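Local coordinates for protein putative esterase (Sulfolobus solfataricus P2, PDB 2RAU) that probably acts as a lipase or esterase of the alpha/beta-hydrolase superfamily and binds calcium, at residues N120-S124 with E283-F288. Residues are numbered along the deposited sequence; the frame is centred on the assembly and turned at random.
Sequences NWGWS and ERDLKF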
ATOM      1  N   ASN A 120      19.712   5.323  -3.800  0.50 29.08           N
ATOM      2  CA  ASN A 120      19.757   3.869  -4.043  0.50 28.98           C
ATOM      3  C   ASN A 120      18.617   3.131  -3.337  0.50 28.76           C
ATOM      4  O   ASN A 120      18.774   1.995  -2.885  0.50 27.60           O
ATOM      5  CB  ASN A 120      21.122   3.298  -3.628  0.50 26.84           C
ATOM      6  CG  ASN A 120      22.232   3.916  -4.393  0.50 30.83           C
ATOM      7  OD1 ASN A 120      22.378   3.646  -5.572  0.50 35.21           O
ATOM      8  ND2 ASN A 120      23.022   4.766  -3.742  0.50 32.93           N
ATOM      9  N   TRP A 121      17.476   3.797  -3.212  1.00 27.36           N
ATOM     10  CA  TRP A 121      16.241   3.128  -2.776  1.00 27.03           C
ATOM     11  C   TRP A 121      15.501   2.572  -3.985  1.00 26.14           C
ATOM     12  O   TRP A 121      14.450   3.078  -4.367  1.00 26.56           O
ATOM     13  CB  TRP A 121      15.380   4.119  -2.008  1.00 28.23           C
ATOM     14  CG  TRP A 121      15.853   4.379  -0.604  1.00 25.13           C
ATOM     15  CD1 TRP A 121      17.055   4.035  -0.053  1.00 26.54           C
ATOM     16  CD2 TRP A 121      15.142   5.105   0.395  1.00 26.84           C
ATOM     17  NE1 TRP A 121      17.107   4.471   1.250  1.00 24.55           N
ATOM     18  CE2 TRP A 121      15.946   5.136   1.542  1.00 25.21           C
ATOM     19  CE3 TRP A 121      13.883   5.699   0.438  1.00 26.22           C
ATOM     20  CZ2 TRP A 121      15.531   5.726   2.723  1.00 25.67           C
ATOM     21  CZ3 TRP A 121      13.472   6.314   1.611  1.00 23.81           C
ATOM     22  CH2 TRP A 121      14.292   6.317   2.733  1.00 24.87           C
ATOM     23  N   GLY A 122      16.091   1.531  -4.564  1.00 27.87           N
ATOM     24  CA  GLY A 122      15.587   0.826  -5.727  1.00 27.80           C
ATOM     25  C   GLY A 122      15.053  -0.538  -5.365  1.00 25.72           C
ATOM     26  O   GLY A 122      14.808  -0.835  -4.209  1.00 26.35           O
ATOM     27  N   TRP A 123      14.921  -1.386  -6.370  1.00 26.37           N
ATOM     28  CA  TRP A 123      14.333  -2.705  -6.218  1.00 27.53           C
ATOM     29  C   TRP A 123      15.134  -3.651  -5.341  1.00 26.51           C
ATOM     30  O   TRP A 123      14.571  -4.410  -4.561  1.00 28.86           O
ATOM     31  CB  TRP A 123      14.074  -3.332  -7.612  1.00 26.07           C
ATOM     32  CG  TRP A 123      12.845  -2.818  -8.175  1.00 25.27           C
ATOM     33  CD1 TRP A 123      12.695  -1.965  -9.248  1.00 28.77           C
ATOM     34  CD2 TRP A 123      11.544  -3.008  -7.636  1.00 24.52           C
ATOM     35  NE1 TRP A 123      11.374  -1.674  -9.431  1.00 30.85           N
ATOM     36  CE2 TRP A 123      10.646  -2.296  -8.440  1.00 26.45           C
ATOM     37  CE3 TRP A 123      11.045  -3.757  -6.569  1.00 29.33           C
ATOM     38  CZ2 TRP A 123       9.268  -2.316  -8.213  1.00 28.07           C
ATOM     39  CZ3 TRP A 123       9.689  -3.736  -6.319  1.00 27.37           C
ATOM     40  CH2 TRP A 123       8.812  -3.053  -7.148  1.00 28.61           C
ATOM     41  N   SER A 124      16.451  -3.668  -5.460  1.00 28.89           N
ATOM     42  CA  SER A 124      17.209  -4.569  -4.579  1.00 28.64           C
ATOM     43  C   SER A 124      17.045  -4.154  -3.103  1.00 26.91           C
ATOM     44  O   SER A 124      16.924  -5.008  -2.216  1.00 25.27           O
ATOM     45  CB  SER A 124      18.680  -4.725  -5.019  1.00 34.66           C
ATOM     46  OG  SER A 124      19.353  -3.514  -4.917  1.00 40.45           O
ATOM     47  N   GLU A 283      14.288   2.424 -12.411  1.00 43.35           N
ATOM     48  CA  GLU A 283      14.778   1.063 -12.698  1.00 45.07           C
ATOM     49  C   GLU A 283      13.757   0.222 -13.505  1.00 52.78           C
ATOM     50  O   GLU A 283      13.636  -0.989 -13.340  1.00 51.69           O
ATOM     51  CB  GLU A 283      15.140   0.356 -11.405  1.00 40.07           C
ATOM     52  CG  GLU A 283      16.384   0.884 -10.774  1.00 35.77           C
ATOM     53  CD  GLU A 283      16.711   0.159  -9.479  1.00 30.62           C
ATOM     54  OE1 GLU A 283      15.861  -0.585  -8.967  1.00 41.33           O
ATOM     55  OE2 GLU A 283      17.812   0.349  -8.965  1.00 33.27           O
ATOM     56  N   ARG A 284      13.008   0.898 -14.373  1.00 63.28           N
ATOM     57  CA  ARG A 284      12.126   0.248 -15.338  1.00 69.60           C
ATOM     58  C   ARG A 284      12.959  -0.714 -16.212  1.00 70.84           C
ATOM     59  O   ARG A 284      12.431  -1.688 -16.746  1.00 72.50           O
ATOM     60  CB  ARG A 284      11.458   1.319 -16.217  1.00 70.37           C
ATOM     61  CG  ARG A 284      12.462   2.086 -17.113  1.00 73.05           C
ATOM     62  CD  ARG A 284      11.803   3.129 -17.997  1.00 75.14           C
ATOM     63  NE  ARG A 284      11.436   4.358 -17.283  1.00 84.91           N
ATOM     64  CZ  ARG A 284      12.285   5.340 -16.947  1.00 86.30           C
ATOM     65  NH1 ARG A 284      13.595   5.254 -17.216  1.00 84.01           N
ATOM     66  NH2 ARG A 284      11.821   6.417 -16.313  1.00 84.84           N
ATOM     67  N   ASP A 285      14.259  -0.412 -16.354  1.00 72.64           N
ATOM     68  CA  ASP A 285      15.223  -1.246 -17.094  1.00 72.46           C
ATOM     69  C   ASP A 285      15.262  -2.700 -16.620  1.00 71.30           C
ATOM     70  O   ASP A 285      15.257  -3.612 -17.445  1.00 71.65           O
ATOM     71  CB  ASP A 285      16.639  -0.665 -16.957  1.00 72.99           C
ATOM     72  N   LEU A 286      15.312  -2.901 -15.297  1.00 69.29           N
ATOM     73  CA  LEU A 286      15.387  -4.253 -14.670  1.00 65.87           C
ATOM     74  C   LEU A 286      14.291  -5.217 -15.127  1.00 63.43           C
ATOM     75  O   LEU A 286      13.095  -4.914 -15.042  1.00 63.77           O
ATOM     76  CB  LEU A 286      15.320  -4.167 -13.133  1.00 64.95           C
ATOM     77  CG  LEU A 286      16.580  -3.837 -12.340  1.00 63.13           C
ATOM     78  CD1 LEU A 286      17.476  -2.770 -13.010  1.00 56.62           C
ATOM     79  CD2 LEU A 286      16.121  -3.419 -10.974  1.00 47.86           C
ATOM     80  N   LYS A 287      14.712  -6.383 -15.599  1.00 60.43           N
ATOM     81  CA  LYS A 287      13.793  -7.411 -16.043  1.00 59.01           C
ATOM     82  C   LYS A 287      13.592  -8.414 -14.903  1.00 56.09           C
ATOM     83  O   LYS A 287      14.554  -8.924 -14.337  1.00 58.47           O
ATOM     84  CB  LYS A 287      14.331  -8.119 -17.302  1.00 59.23           C
ATOM     85  N   PHE A 288      12.334  -8.645 -14.546  1.00 51.47           N
ATOM     86  CA  PHE A 288      11.958  -9.663 -13.582  1.00 47.24           C
ATOM     87  C   PHE A 288      11.254 -10.788 -14.332  1.00 47.60           C
ATOM     88  O   PHE A 288      10.389 -10.539 -15.167  1.00 48.87           O
ATOM     89  CB  PHE A 288      11.023  -9.091 -12.525  1.00 43.21           C
ATOM     90  CG  PHE A 288      11.709  -8.258 -11.499  1.00 39.38           C
ATOM     91  CD1 PHE A 288      12.208  -8.835 -10.357  1.00 32.28           C
ATOM     92  CD2 PHE A 288      11.829  -6.878 -11.651  1.00 37.59           C
ATOM     93  CE1 PHE A 288      12.829  -8.048  -9.364  1.00 38.19           C
ATOM     94  CE2 PHE A 288      12.453  -6.097 -10.673  1.00 32.30           C
ATOM     95  CZ  PHE A 288      12.945  -6.690  -9.525  1.00 36.12           C
TER
HETATM   96  O   HOH W   1      17.983  -2.089  -7.421  1.00 34.65           O
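G122 and E283 mark the nearest approach of the two backbones, 7.0 Å between CA atoms, where the N-terminus of helix 123-141 faces the loop that follows helix 278-282. E283 spans this gap with its carboxylate. Its CG is anti to the carbonyl carbon and the chain is extended beyond it, which brings OE1 2.9 Å from the backbone N of W123. The N-H points almost straight at the oxygen (179°) and meets it on the syn side, 21° out of the carboxylate plane. G122, at the N-cap position and without a side chain, lets the carboxylate come close, with E283 OE1 3.5 Å from G122 CA. The other oxygen, OE2, accepts a bond from a water at 2.9 Å, and this water in turn accepts from S124 N, also at 2.9 Å. Two successive N-H groups of the first helical turn are thus tied to one carboxylate, directly and through water. R279 forms a salt bridge with OE2 and probably favours the charged form of E283, as would the helix N-terminus.

Beside the polar link, W123 packs against the loop. The edge of F288 is turned toward the face of the W123 five-membered ring, a T-shaped pair with planes at 74° and centroids 5.5 Å apart. L286 adds CD2, 3.9 Å from W123 CB. F153 meets the W123 ring, and A157 and N160 of helix 153-169 also touch this side chain. A loop glutamate hydrogen-bonded to a helix-start N-H, with edge-to-face aromatic packing beside it, here joins helix 123-141 to the segment leading into strand 297-302 of the alpha/beta-hydrolase fold.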